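Long-range contacts in protein-S-isoprenylcysteine O-methyltransferase (Tribolium castaneum, PDB 5V7P), which catalyses the S-adenosyl-L-methionine-dependent methylation of isoprenylated C-terminal cysteine residues of proteins at the endoplasmic reticulum membrane: residues N88-G93 with E154-S159; G181-H186 with S194-V199; G214-S219 with A238-F243. All coordinates share one frame; numbering follows the deposited sequence.

Contact 1: residues N88-G93 with E154-S159; sequences NIQIFG and EIHWLS. With MPG ([(Z)-octadec-9-enyl] (2R)-2,3-bis(oxidanyl)propanoate), chain S; D10 (decane), chain N; D10 (decane), chain J.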
loop_
_atom_site.group_PDB
_atom_site.type_symbol
_atom_site.label_atom_id
_atom_site.label_comp_id
_atom_site.label_asym_id
_atom_site.label_seq_id
_atom_site.Cartn_x
_atom_site.Cartn_y
_atom_site.Cartn_z
ATOM N N ASN A 88 -4.213 -26.324 16.068
ATOM C CA ASN A 88 -4.285 -25.061 16.788
ATOM C C ASN A 88 -3.593 -23.935 16.024
ATOM O O ASN A 88 -3.932 -22.761 16.212
ATOM C CB ASN A 88 -3.648 -25.245 18.168
ATOM C CG ASN A 88 -3.850 -24.056 19.069
ATOM O OD1 ASN A 88 -4.876 -23.380 19.001
ATOM N ND2 ASN A 88 -2.868 -23.783 19.917
ATOM N N ILE A 89 -2.632 -24.273 15.168
ATOM C CA ILE A 89 -1.765 -23.280 14.547
ATOM C C ILE A 89 -1.873 -23.248 13.028
ATOM O O ILE A 89 -1.546 -22.211 12.427
ATOM C CB ILE A 89 -0.295 -23.517 14.959
ATOM C CG1 ILE A 89 -0.185 -23.767 16.470
ATOM C CG2 ILE A 89 0.586 -22.340 14.543
ATOM C CD1 ILE A 89 -0.673 -22.620 17.339
ATOM N N GLN A 90 -2.317 -24.328 12.378
ATOM C CA GLN A 90 -2.248 -24.414 10.921
ATOM C C GLN A 90 -2.832 -23.184 10.238
ATOM O O GLN A 90 -2.389 -22.812 9.147
ATOM C CB GLN A 90 -2.972 -25.672 10.444
ATOM C CG GLN A 90 -2.264 -26.960 10.822
ATOM C CD GLN A 90 -3.052 -28.193 10.440
ATOM O OE1 GLN A 90 -4.267 -28.250 10.631
ATOM N NE2 GLN A 90 -2.364 -29.187 9.893
ATOM N N ILE A 91 -3.821 -22.544 10.862
ATOM C CA ILE A 91 -4.443 -21.363 10.273
ATOM C C ILE A 91 -3.393 -20.306 9.949
ATOM O O ILE A 91 -3.423 -19.683 8.881
ATOM C CB ILE A 91 -5.520 -20.810 11.224
ATOM C CG1 ILE A 91 -6.619 -21.851 11.463
ATOM C CG2 ILE A 91 -6.115 -19.536 10.682
ATOM C CD1 ILE A 91 -7.258 -22.396 10.205
ATOM N N PHE A 92 -2.455 -20.081 10.869
ATOM C CA PHE A 92 -1.489 -19.008 10.683
ATOM C C PHE A 92 -0.620 -19.242 9.455
ATOM O O PHE A 92 -0.179 -18.280 8.817
ATOM C CB PHE A 92 -0.624 -18.869 11.934
ATOM C CG PHE A 92 0.045 -17.533 12.058
ATOM C CD1 PHE A 92 -0.642 -16.446 12.570
ATOM C CD2 PHE A 92 1.361 -17.361 11.662
ATOM C CE1 PHE A 92 -0.031 -15.214 12.685
ATOM C CE2 PHE A 92 1.978 -16.132 11.775
ATOM C CZ PHE A 92 1.282 -15.056 12.288
ATOM N N GLY A 93 -0.374 -20.505 9.103
ATOM C CA GLY A 93 0.429 -20.791 7.925
ATOM C C GLY A 93 -0.209 -20.288 6.645
ATOM O O GLY A 93 0.460 -19.687 5.801
ATOM N N GLU A 154 -9.460 -23.850 15.441
ATOM C CA GLU A 154 -9.682 -25.152 14.830
ATOM C C GLU A 154 -10.954 -25.196 13.994
ATOM O O GLU A 154 -11.345 -26.273 13.535
ATOM C CB GLU A 154 -9.731 -26.235 15.910
ATOM C CG GLU A 154 -8.373 -26.564 16.515
ATOM C CD GLU A 154 -8.478 -27.421 17.760
ATOM O OE1 GLU A 154 -8.134 -26.927 18.854
ATOM O OE2 GLU A 154 -8.913 -28.587 17.649
ATOM N N ILE A 155 -11.604 -24.054 13.787
ATOM C CA ILE A 155 -12.813 -23.988 12.947
ATOM C C ILE A 155 -12.322 -23.687 11.536
ATOM O O ILE A 155 -12.385 -22.562 11.034
ATOM C CB ILE A 155 -13.817 -22.950 13.460
ATOM C CG1 ILE A 155 -14.106 -23.176 14.950
ATOM C CG2 ILE A 155 -15.103 -23.026 12.648
ATOM C CD1 ILE A 155 -14.903 -22.064 15.601
ATOM N N HIS A 156 -11.826 -24.732 10.870
ATOM C CA HIS A 156 -11.122 -24.545 9.606
ATOM C C HIS A 156 -12.047 -24.067 8.492
ATOM O O HIS A 156 -11.604 -23.327 7.604
ATOM C CB HIS A 156 -10.429 -25.845 9.203
ATOM C CG HIS A 156 -9.219 -26.163 10.029
ATOM N ND1 HIS A 156 -8.843 -25.407 11.118
ATOM C CD2 HIS A 156 -8.300 -27.153 9.924
ATOM C CE1 HIS A 156 -7.746 -25.917 11.649
ATOM N NE2 HIS A 156 -7.396 -26.978 10.943
ATOM N N TRP A 157 -13.322 -24.465 8.509
ATOM C CA TRP A 157 -14.227 -24.036 7.446
ATOM C C TRP A 157 -14.415 -22.525 7.460
ATOM O O TRP A 157 -14.553 -21.909 6.397
ATOM C CB TRP A 157 -15.579 -24.748 7.563
ATOM C CG TRP A 157 -16.316 -24.490 8.841
ATOM C CD1 TRP A 157 -16.264 -25.238 9.981
ATOM C CD2 TRP A 157 -17.227 -23.415 9.108
ATOM N NE1 TRP A 157 -17.081 -24.695 10.942
ATOM C CE2 TRP A 157 -17.682 -23.575 10.432
ATOM C CE3 TRP A 157 -17.698 -22.335 8.358
ATOM C CZ2 TRP A 157 -18.586 -22.693 11.021
ATOM C CZ3 TRP A 157 -18.595 -21.460 8.946
ATOM C CH2 TRP A 157 -19.029 -21.645 10.264
ATOM N N LEU A 158 -14.414 -21.908 8.644
ATOM C CA LEU A 158 -14.482 -20.451 8.716
ATOM C C LEU A 158 -13.243 -19.820 8.096
ATOM O O LEU A 158 -13.340 -18.890 7.287
ATOM C CB LEU A 158 -14.637 -19.997 10.171
ATOM C CG LEU A 158 -15.880 -19.188 10.550
ATOM C CD1 LEU A 158 -15.777 -18.731 12.000
ATOM C CD2 LEU A 158 -16.086 -17.985 9.637
ATOM N N SER A 159 -12.062 -20.315 8.469
ATOM C CA SER A 159 -10.820 -19.762 7.939
ATOM C C SER A 159 -10.742 -19.932 6.427
ATOM O O SER A 159 -10.263 -19.037 5.718
ATOM C CB SER A 159 -9.626 -20.432 8.616
ATOM O OG SER A 159 -8.404 -20.044 8.016
HETATM C C2 MPG S . -4.045 -28.460 3.781
HETATM C C3 MPG S . -3.242 -27.206 3.440
HETATM C C4 MPG S . -2.825 -27.234 1.970
HETATM C C5 MPG S . -3.959 -26.695 1.103
HETATM C C6 MPG S . -3.972 -25.168 1.162
HETATM C C7 MPG S . -5.077 -24.602 0.267
HETATM C C8 MPG S . -6.469 -25.052 0.712
HETATM C C9 MPG S . -6.710 -24.635 2.162
HETATM C C10 MPG S . -7.758 -25.047 2.843
HETATM C C11 MPG S . -8.819 -25.974 2.254
HETATM C C12 MPG S . -8.551 -27.406 2.712
HETATM C C13 MPG S . -9.278 -28.380 1.787
HETATM C C14 MPG S . -10.765 -28.025 1.736
HETATM O O1 MPG S . -5.000 -27.120 5.521
HETATM C C1 MPG S . -4.499 -28.397 5.241
HETATM C CXD MPG S . -5.485 -25.460 7.376
HETATM O O2 MPG S . -5.676 -25.477 8.764
HETATM C C21 MPG S . -6.702 -24.839 6.692
HETATM O O3 MPG S . -7.838 -25.033 7.489
HETATM O O4 MPG S . -5.359 -27.801 7.627
HETATM C CX3 MPG S . -5.280 -26.889 6.872
HETATM C C3 D10 N . -18.443 -26.644 6.259
HETATM C C4 D10 N . -19.494 -25.932 7.108
HETATM C C5 D10 N . -19.503 -26.529 8.514
HETATM C C6 D10 N . -20.534 -25.795 9.370
HETATM C C7 D10 N . -20.553 -26.392 10.776
HETATM C C1 D10 J . 5.086 -14.359 12.736
HETATM C C2 D10 J . 5.665 -13.601 11.543
HETATM C C3 D10 J . 4.620 -13.485 10.435
HETATM C C4 D10 J . 5.217 -12.691 9.275
HETATM C C5 D10 J . 4.187 -12.528 8.160
HETATM C C6 D10 J . 4.778 -11.638 7.068
HETATM C C7 D10 J . 3.796 -11.523 5.905
HETATM C C8 D10 J . 4.202 -10.353 5.007
HETATM C C9 D10 J . 5.528 -10.671 4.320
#
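I91 reaches across from the first turn of helix 90-113 into the first turn of helix 156-180, and its CD1 is the atom that does most of the touching. With CG1 anti to the carbonyl carbon (chi1 -61°), chi2 of -54° turns CD1 toward S159: I91 CD1 stands 3.5 Å from S159 CB, closer than carbons usually pack, and I91 CG2 is 3.6 Å from S159 OG. That hydroxyl is hydrogen-bonded to the carbonyl of I225, so the isoleucine meets a polar atom already supplied with a partner. I91 CD1 also approaches the H156 ring obliquely, 3.5 Å from its ND1. Beyond this tight patch, the glycerate head of a bound octadecenyl lipid enters. Its O2 lies 3.1 Å above one face of the H156 ring, toward the rim, and 3.2 Å from Q90 CB, so the head group sits between Q90 and H156. By contrast, the packing is loose toward the probably lumenal surface, where exposed E154 brings only CG near N88 N, at 4.2 Å. Behind the contact, I91 also rests on F142 of helix 129-148, F92 turns away to meet F142, F143 and W139 of that helix, and I155 and L158 touch I227 in the loop before helix 231-258.

Contact 2: residues G181-H186 with S194-V199; sequences GSNFNH and SDHVLV. With SAH (S-adenosyl-L-homocysteine), chain C.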
loop_
_atom_site.group_PDB
_atom_site.type_symbol
_atom_site.label_atom_id
_atom_site.label_comp_id
_atom_site.label_asym_id
_atom_site.label_seq_id
_atom_site.Cartn_x
_atom_site.Cartn_y
_atom_site.Cartn_z
ATOM N N GLY A 181 -3.616 -0.975 -17.138
ATOM C CA GLY A 181 -2.372 -0.798 -17.863
ATOM C C GLY A 181 -1.486 0.233 -17.201
ATOM O O GLY A 181 -1.369 0.296 -15.972
ATOM N N SER A 182 -0.852 1.067 -18.025
ATOM C CA SER A 182 -0.028 2.153 -17.509
ATOM C C SER A 182 -0.850 3.264 -16.865
ATOM O O SER A 182 -0.260 4.201 -16.317
ATOM C CB SER A 182 0.838 2.728 -18.632
ATOM O OG SER A 182 0.055 3.052 -19.768
ATOM N N ASN A 183 -2.182 3.194 -16.916
ATOM C CA ASN A 183 -3.016 4.140 -16.188
ATOM C C ASN A 183 -3.086 3.832 -14.698
ATOM O O ASN A 183 -3.534 4.687 -13.925
ATOM C CB ASN A 183 -4.433 4.157 -16.767
ATOM C CG ASN A 183 -4.448 4.373 -18.265
ATOM O OD1 ASN A 183 -4.254 5.490 -18.744
ATOM N ND2 ASN A 183 -4.688 3.303 -19.016
ATOM N N PHE A 184 -2.670 2.639 -14.279
ATOM C CA PHE A 184 -2.594 2.312 -12.865
ATOM C C PHE A 184 -1.341 2.930 -12.257
ATOM O O PHE A 184 -0.355 3.198 -12.948
ATOM C CB PHE A 184 -2.578 0.794 -12.659
ATOM C CG PHE A 184 -2.757 0.370 -11.225
ATOM C CD1 PHE A 184 -4.025 0.215 -10.689
ATOM C CD2 PHE A 184 -1.659 0.129 -10.414
ATOM C CE1 PHE A 184 -4.195 -0.171 -9.373
ATOM C CE2 PHE A 184 -1.825 -0.257 -9.095
ATOM C CZ PHE A 184 -3.095 -0.407 -8.576
ATOM N N ASN A 185 -1.389 3.161 -10.948
ATOM C CA ASN A 185 -0.236 3.694 -10.236
ATOM C C ASN A 185 -0.449 3.478 -8.747
ATOM O O ASN A 185 -1.533 3.763 -8.228
ATOM C CB ASN A 185 -0.039 5.182 -10.539
ATOM C CG ASN A 185 1.379 5.650 -10.273
ATOM O OD1 ASN A 185 1.984 5.297 -9.261
ATOM N ND2 ASN A 185 1.919 6.444 -11.190
ATOM N N HIS A 186 0.578 2.961 -8.069
ATOM C CA HIS A 186 0.509 2.820 -6.620
ATOM C C HIS A 186 0.362 4.165 -5.927
ATOM O O HIS A 186 -0.131 4.218 -4.796
ATOM C CB HIS A 186 1.755 2.098 -6.101
ATOM C CG HIS A 186 1.643 0.605 -6.121
ATOM N ND1 HIS A 186 2.733 -0.221 -6.300
ATOM C CD2 HIS A 186 0.573 -0.212 -5.971
ATOM C CE1 HIS A 186 2.338 -1.481 -6.266
ATOM N NE2 HIS A 186 1.033 -1.503 -6.068
ATOM N N SER A 194 0.415 12.875 -20.383
ATOM C CA SER A 194 0.004 12.991 -21.777
ATOM C C SER A 194 -0.463 11.668 -22.370
ATOM O O SER A 194 -0.931 11.658 -23.514
ATOM C CB SER A 194 1.155 13.555 -22.612
ATOM O OG SER A 194 2.310 12.742 -22.503
ATOM N N ASP A 195 -0.346 10.562 -21.633
ATOM C CA ASP A 195 -0.819 9.260 -22.087
ATOM C C ASP A 195 -1.888 8.681 -21.169
ATOM O O ASP A 195 -2.285 7.524 -21.350
ATOM C CB ASP A 195 0.351 8.279 -22.192
ATOM C CG ASP A 195 1.034 8.047 -20.860
ATOM O OD1 ASP A 195 1.450 9.038 -20.224
ATOM O OD2 ASP A 195 1.137 6.874 -20.443
ATOM N N HIS A 196 -2.362 9.448 -20.194
ATOM C CA HIS A 196 -3.335 8.951 -19.232
ATOM C C HIS A 196 -4.735 9.043 -19.830
ATOM O O HIS A 196 -5.199 10.136 -20.175
ATOM C CB HIS A 196 -3.241 9.751 -17.935
ATOM C CG HIS A 196 -4.032 9.169 -16.806
ATOM N ND1 HIS A 196 -4.093 9.759 -15.562
ATOM C CD2 HIS A 196 -4.791 8.051 -16.730
ATOM C CE1 HIS A 196 -4.858 9.032 -14.770
ATOM N NE2 HIS A 196 -5.295 7.990 -15.454
ATOM N N VAL A 197 -5.404 7.898 -19.952
ATOM C CA VAL A 197 -6.738 7.829 -20.529
ATOM C C VAL A 197 -7.683 7.222 -19.501
ATOM O O VAL A 197 -7.269 6.552 -18.552
ATOM C CB VAL A 197 -6.767 7.014 -21.839
ATOM C CG1 VAL A 197 -5.910 7.688 -22.902
ATOM C CG2 VAL A 197 -6.298 5.581 -21.599
ATOM N N LEU A 198 -8.972 7.472 -19.702
ATOM C CA LEU A 198 -9.994 6.942 -18.813
ATOM C C LEU A 198 -10.318 5.500 -19.177
ATOM O O LEU A 198 -10.462 5.154 -20.353
ATOM C CB LEU A 198 -11.256 7.802 -18.879
ATOM C CG LEU A 198 -12.435 7.353 -18.014
ATOM C CD1 LEU A 198 -12.043 7.258 -16.547
ATOM C CD2 LEU A 198 -13.611 8.304 -18.193
ATOM N N VAL A 199 -10.436 4.660 -18.155
ATOM C CA VAL A 199 -10.697 3.233 -18.302
ATOM C C VAL A 199 -12.089 2.969 -17.749
ATOM O O VAL A 199 -12.365 3.264 -16.579
ATOM C CB VAL A 199 -9.644 2.382 -17.571
ATOM C CG1 VAL A 199 -9.927 0.892 -17.757
ATOM C CG2 VAL A 199 -8.242 2.732 -18.060
HETATM N N SAH C . -8.813 3.648 -8.094
HETATM C CA SAH C . -8.526 2.701 -9.163
HETATM C CB SAH C . -7.071 2.819 -9.603
HETATM C CG SAH C . -6.057 2.771 -8.464
HETATM S SD SAH C . -4.391 3.174 -9.053
HETATM C C SAH C . -8.826 1.271 -8.721
HETATM O O SAH C . -8.994 0.995 -7.533
HETATM O OXT SAH C . -8.909 0.354 -9.539
HETATM C "C5'" SAH C . -4.563 4.963 -8.791
HETATM C "C4'" SAH C . -4.415 5.781 -10.068
HETATM O "O4'" SAH C . -5.324 5.322 -11.048
HETATM C "C3'" SAH C . -4.731 7.246 -9.803
HETATM O "O3'" SAH C . -3.627 8.059 -10.130
HETATM C "C2'" SAH C . -5.926 7.574 -10.673
HETATM O "O2'" SAH C . -5.751 8.804 -11.338
HETATM C "C1'" SAH C . -6.018 6.401 -11.645
HETATM N N9 SAH C . -7.405 5.993 -11.950
HETATM C C8 SAH C . -8.427 5.762 -11.066
HETATM N N7 SAH C . -9.528 5.392 -11.757
HETATM C C5 SAH C . -9.223 5.380 -13.072
HETATM C C6 SAH C . -9.970 5.082 -14.201
HETATM N N6 SAH C . -11.247 4.725 -14.097
HETATM N N1 SAH C . -9.372 5.162 -15.438
HETATM C C2 SAH C . -8.050 5.533 -15.552
HETATM N N3 SAH C . -7.315 5.828 -14.426
HETATM C C4 SAH C . -7.894 5.753 -13.207
HETATM O O HOH W 1 -1.577 5.812 -19.394
#
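D195 brings OD2 to 4.0 Å from S182 OG, a loose approach, while a water links D195 O and N183 OD1, lying within hydrogen-bonding distance of both (2.7 and 2.8 Å). CG anti to the backbone N (chi1 -170°) sends the H196 ring toward the cofactor; its edge passes N183 OD1, and NE2 gives a nearly straight bond (175°) to N3 of S-adenosylhomocysteine, 3.1 Å away. V197 N then donates to N183 OD1 at 2.9 Å, tilted 32° from the carbonyl plane. Here the short 3-10 turn 182-183, just after helix 156-180, is tied to the adenine-binding loop of the ICMT cofactor site. An alanine at N183 would probably leave the V197 N-H and the carbonyl of A180, which takes the ND2 proton, without their mates and the loop freer to shift. L198 brings CD1 against the adenine. V199 places CG2 3.7 Å from N183 ND2, and its backbone reads the adenine edge: N donates to N1 at 3.0 Å, and O accepts from N6.

Contact 3: residues G214-S219 with A238-F243; sequences GWFYWS and ASWMFF. With MPG ([(Z)-octadec-9-enyl] (2R)-2,3-bis(oxidanyl)propanoate), chain V; MPG ([(Z)-octadec-9-enyl] (2R)-2,3-bis(oxidanyl)propanoate), chain B; D10 (decane), chain G.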
loop_
_atom_site.group_PDB
_atom_site.type_symbol
_atom_site.label_atom_id
_atom_site.label_comp_id
_atom_site.label_asym_id
_atom_site.label_seq_id
_atom_site.Cartn_x
_atom_site.Cartn_y
_atom_site.Cartn_z
ATOM N N GLY A 214 -10.934 -4.989 -4.343
ATOM C CA GLY A 214 -10.196 -6.209 -4.057
ATOM C C GLY A 214 -9.326 -6.079 -2.823
ATOM O O GLY A 214 -9.299 -6.968 -1.971
ATOM N N TRP A 215 -8.610 -4.959 -2.705
ATOM C CA TRP A 215 -7.780 -4.729 -1.529
ATOM C C TRP A 215 -8.628 -4.668 -0.265
ATOM O O TRP A 215 -8.260 -5.240 0.768
ATOM C CB TRP A 215 -6.984 -3.437 -1.712
ATOM C CG TRP A 215 -5.760 -3.340 -0.858
ATOM C CD1 TRP A 215 -5.532 -3.974 0.328
ATOM C CD2 TRP A 215 -4.586 -2.566 -1.130
ATOM N NE1 TRP A 215 -4.292 -3.640 0.813
ATOM C CE2 TRP A 215 -3.690 -2.776 -0.065
ATOM C CE3 TRP A 215 -4.207 -1.712 -2.172
ATOM C CZ2 TRP A 215 -2.439 -2.167 -0.009
ATOM C CZ3 TRP A 215 -2.966 -1.108 -2.115
ATOM C CH2 TRP A 215 -2.096 -1.336 -1.042
ATOM N N PHE A 216 -9.775 -3.987 -0.334
ATOM C CA PHE A 216 -10.644 -3.839 0.829
ATOM C C PHE A 216 -11.072 -5.194 1.376
ATOM O O PHE A 216 -10.895 -5.483 2.567
ATOM C CB PHE A 216 -11.863 -2.994 0.448
ATOM C CG PHE A 216 -12.874 -2.839 1.553
ATOM C CD1 PHE A 216 -12.576 -2.099 2.685
ATOM C CD2 PHE A 216 -14.129 -3.414 1.449
ATOM C CE1 PHE A 216 -13.503 -1.949 3.699
ATOM C CE2 PHE A 216 -15.061 -3.266 2.461
ATOM C CZ PHE A 216 -14.747 -2.531 3.587
ATOM N N TYR A 217 -11.639 -6.045 0.520
ATOM C CA TYR A 217 -12.126 -7.337 0.990
ATOM C C TYR A 217 -10.985 -8.297 1.292
ATOM O O TYR A 217 -11.084 -9.093 2.232
ATOM C CB TYR A 217 -13.081 -7.941 -0.036
ATOM C CG TYR A 217 -14.429 -7.265 -0.027
ATOM C CD1 TYR A 217 -15.284 -7.407 1.058
ATOM C CD2 TYR A 217 -14.842 -6.477 -1.088
ATOM C CE1 TYR A 217 -16.514 -6.786 1.084
ATOM C CE2 TYR A 217 -16.074 -5.851 -1.072
ATOM C CZ TYR A 217 -16.904 -6.011 0.017
ATOM O OH TYR A 217 -18.132 -5.394 0.047
ATOM N N TRP A 218 -9.898 -8.235 0.521
ATOM C CA TRP A 218 -8.733 -9.056 0.826
ATOM C C TRP A 218 -8.250 -8.800 2.247
ATOM O O TRP A 218 -7.992 -9.739 3.007
ATOM C CB TRP A 218 -7.617 -8.777 -0.180
ATOM C CG TRP A 218 -6.343 -9.507 0.121
ATOM C CD1 TRP A 218 -5.993 -10.751 -0.309
ATOM C CD2 TRP A 218 -5.247 -9.036 0.919
ATOM N NE1 TRP A 218 -4.749 -11.086 0.168
ATOM C CE2 TRP A 218 -4.270 -10.050 0.925
ATOM C CE3 TRP A 218 -4.997 -7.854 1.623
ATOM C CZ2 TRP A 218 -3.063 -9.920 1.608
ATOM C CZ3 TRP A 218 -3.797 -7.727 2.301
ATOM C CH2 TRP A 218 -2.846 -8.755 2.289
ATOM N N SER A 219 -8.132 -7.526 2.628
ATOM C CA SER A 219 -7.611 -7.207 3.952
ATOM C C SER A 219 -8.515 -7.758 5.047
ATOM O O SER A 219 -8.031 -8.306 6.044
ATOM C CB SER A 219 -7.452 -5.696 4.107
ATOM O OG SER A 219 -8.704 -5.027 4.039
ATOM N N ALA A 238 -10.833 0.452 9.570
ATOM C CA ALA A 238 -9.609 1.135 9.165
ATOM C C ALA A 238 -9.457 1.104 7.651
ATOM O O ALA A 238 -9.162 2.128 7.022
ATOM C CB ALA A 238 -8.402 0.489 9.842
ATOM N N SER A 239 -9.655 -0.072 7.052
ATOM C CA SER A 239 -9.642 -0.179 5.596
ATOM C C SER A 239 -10.648 0.776 4.967
ATOM O O SER A 239 -10.328 1.492 4.011
ATOM C CB SER A 239 -9.953 -1.619 5.179
ATOM O OG SER A 239 -9.899 -1.792 3.772
ATOM N N TRP A 240 -11.870 0.802 5.501
ATOM C CA TRP A 240 -12.944 1.574 4.888
ATOM C C TRP A 240 -12.634 3.066 4.894
ATOM O O TRP A 240 -12.787 3.748 3.873
ATOM C CB TRP A 240 -14.257 1.293 5.617
ATOM C CG TRP A 240 -15.429 2.030 5.057
ATOM C CD1 TRP A 240 -16.251 1.617 4.050
ATOM C CD2 TRP A 240 -15.915 3.311 5.473
ATOM N NE1 TRP A 240 -17.219 2.562 3.813
ATOM C CE2 TRP A 240 -17.034 3.614 4.673
ATOM C CE3 TRP A 240 -15.511 4.231 6.445
ATOM C CZ2 TRP A 240 -17.754 4.798 4.812
ATOM C CZ3 TRP A 240 -16.225 5.405 6.583
ATOM C CH2 TRP A 240 -17.334 5.680 5.771
ATOM N N MET A 241 -12.203 3.599 6.041
ATOM C CA MET A 241 -11.953 5.034 6.126
ATOM C C MET A 241 -10.763 5.451 5.271
ATOM O O MET A 241 -10.754 6.565 4.733
ATOM C CB MET A 241 -11.736 5.454 7.581
ATOM C CG MET A 241 -10.404 5.025 8.205
ATOM S SD MET A 241 -10.014 5.968 9.693
ATOM C CE MET A 241 -9.769 7.610 9.021
ATOM N N PHE A 242 -9.762 4.583 5.126
ATOM C CA PHE A 242 -8.608 4.931 4.304
ATOM C C PHE A 242 -9.001 5.066 2.838
ATOM O O PHE A 242 -8.566 6.003 2.158
ATOM C CB PHE A 242 -7.507 3.885 4.471
ATOM C CG PHE A 242 -6.303 4.133 3.605
ATOM C CD1 PHE A 242 -5.364 5.091 3.957
ATOM C CD2 PHE A 242 -6.109 3.408 2.441
ATOM C CE1 PHE A 242 -4.255 5.321 3.163
ATOM C CE2 PHE A 242 -5.002 3.634 1.642
ATOM C CZ PHE A 242 -4.075 4.591 2.004
ATOM N N PHE A 243 -9.826 4.148 2.335
ATOM C CA PHE A 243 -10.233 4.208 0.936
ATOM C C PHE A 243 -11.278 5.288 0.691
ATOM O O PHE A 243 -11.362 5.815 -0.423
ATOM C CB PHE A 243 -10.754 2.841 0.481
ATOM C CG PHE A 243 -9.667 1.821 0.264
ATOM C CD1 PHE A 243 -8.580 2.110 -0.546
ATOM C CD2 PHE A 243 -9.724 0.580 0.882
ATOM C CE1 PHE A 243 -7.578 1.182 -0.745
ATOM C CE2 PHE A 243 -8.723 -0.353 0.685
ATOM C CZ PHE A 243 -7.649 -0.051 -0.127
HETATM C C2 MPG V . -18.785 3.533 8.104
HETATM C C3 MPG V . -19.318 2.110 7.961
HETATM C C4 MPG V . -18.406 1.308 7.036
HETATM C C5 MPG V . -18.833 -0.158 7.081
HETATM C C6 MPG V . -18.196 -0.918 5.921
HETATM C C7 MPG V . -18.787 -2.326 5.857
HETATM C C8 MPG V . -18.200 -3.075 4.666
HETATM C C9 MPG V . -19.065 -4.302 4.372
HETATM C C10 MPG V . -18.660 -5.551 4.505
HETATM C C11 MPG V . -17.256 -5.942 4.968
HETATM C C12 MPG V . -17.324 -7.276 5.710
HETATM O O1 MPG V . -19.680 5.741 8.069
HETATM C C1 MPG V . -19.874 4.472 8.626
HETATM C CXD MPG V . -20.741 8.021 7.755
HETATM O O2 MPG V . -20.846 9.108 8.632
HETATM C C21 MPG V . -22.020 7.905 6.930
HETATM O O3 MPG V . -22.115 6.613 6.394
HETATM O O4 MPG V . -21.126 6.568 9.569
HETATM C CX3 MPG V . -20.543 6.732 8.551
HETATM C C2 MPG B . -4.058 -3.468 8.731
HETATM C C3 MPG B . -5.386 -3.530 7.986
HETATM C C4 MPG B . -5.414 -2.551 6.817
HETATM C C5 MPG B . -6.622 -2.845 5.957
HETATM C C6 MPG B . -6.738 -1.773 4.885
HETATM C C7 MPG B . -5.571 -1.791 3.902
HETATM C C8 MPG B . -5.269 -0.345 3.548
HETATM C C9 MPG B . -4.414 -0.313 2.285
HETATM C C10 MPG B . -3.165 0.090 2.264
HETATM C C11 MPG B . -2.415 0.579 3.504
HETATM C C12 MPG B . -0.935 0.266 3.350
HETATM C C13 MPG B . -0.314 1.137 2.265
HETATM C C14 MPG B . 0.962 0.459 1.787
HETATM C C15 MPG B . 1.752 1.405 0.885
HETATM C C16 MPG B . 3.199 1.507 1.363
HETATM O O1 MPG B . -2.767 -5.295 7.938
HETATM C C1 MPG B . -2.887 -3.912 7.854
HETATM C CXD MPG B . -2.572 -7.438 6.648
HETATM O O2 MPG B . -3.592 -8.302 6.240
HETATM C C21 MPG B . -1.996 -7.937 7.982
HETATM O O3 MPG B . -2.805 -8.952 8.505
HETATM O O4 MPG B . -3.857 -5.580 5.985
HETATM C CX3 MPG B . -3.132 -6.030 6.808
HETATM C C1 D10 G . -21.021 4.635 -5.009
HETATM C C2 D10 G . -21.604 3.489 -4.190
HETATM C C3 D10 G . -20.906 2.191 -4.584
HETATM C C4 D10 G . -21.187 1.117 -3.535
HETATM C C5 D10 G . -21.146 -0.252 -4.208
HETATM C C6 D10 G . -21.136 -1.349 -3.147
HETATM C C7 D10 G . -21.735 -2.624 -3.737
HETATM C C8 D10 G . -21.075 -3.845 -3.100
HETATM C C9 D10 G . -19.887 -4.280 -3.952
HETATM C C10 D10 G . -18.820 -4.908 -3.058
#
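W215 and F243 form the apolar centre, an offset edge-to-face pair in which the F243 edge points at the five-membered ring of W215, centroids 5.7 Å apart and planes at 62°. F243 CZ reaches W215 CB at 3.8 Å, and its CE2 lies 4.1 Å from F216 CB, so one ring bridges two neighbours on the facing helix. The helical segments run antiparallel (164°), with their axes 9.9 Å apart at closest approach. Further out, F216 CE1 packs on W240 CB at 3.8 Å, and the F216 ring turns its edge to S239. Octadecenyl chains of two bound lipids line the contact: one passes over the W215 face that also meets F243 CZ and touches S239 and S219, while the other lies over a face of W240 and meets the F216 edge. At the polar edge, S219 OG donates back to F216 O of its own helix at 2.7 Å, and S239 OG gives it a weak hydrogen bond at 3.5 Å. W240 NE1 is bonded to the carbonyl of P274. Aromatic and hydrocarbon surfaces thus carry the contact, and the polar side chains named have protein partners, if only a weak one for S239, consistent with helices predicted to span the membrane with bound lipid alongside.

Contact 3 is the core of the set: all its touching residues are buried, and its centre lies about 12 Å from that of the chain. Contacts 1 and 2 are partly buried, their centres about 20 and 21 Å out, on opposite sides of it. Contact 1 joins the beginning of helix 156-180 to helix 90-113, whereas contact 2 follows the other end of the same helix 156-180, in a probably cytoplasmic loop. Contact 3 joins helices 210-225 and 231-258, and its nearest atoms come within about 5 Å of contact 2. Chemistry follows place: one isoleucine against a serine and a histidine beside a lipid head group, a polar grip around the cofactor, and aromatic packing among lipid hydrocarbon chains.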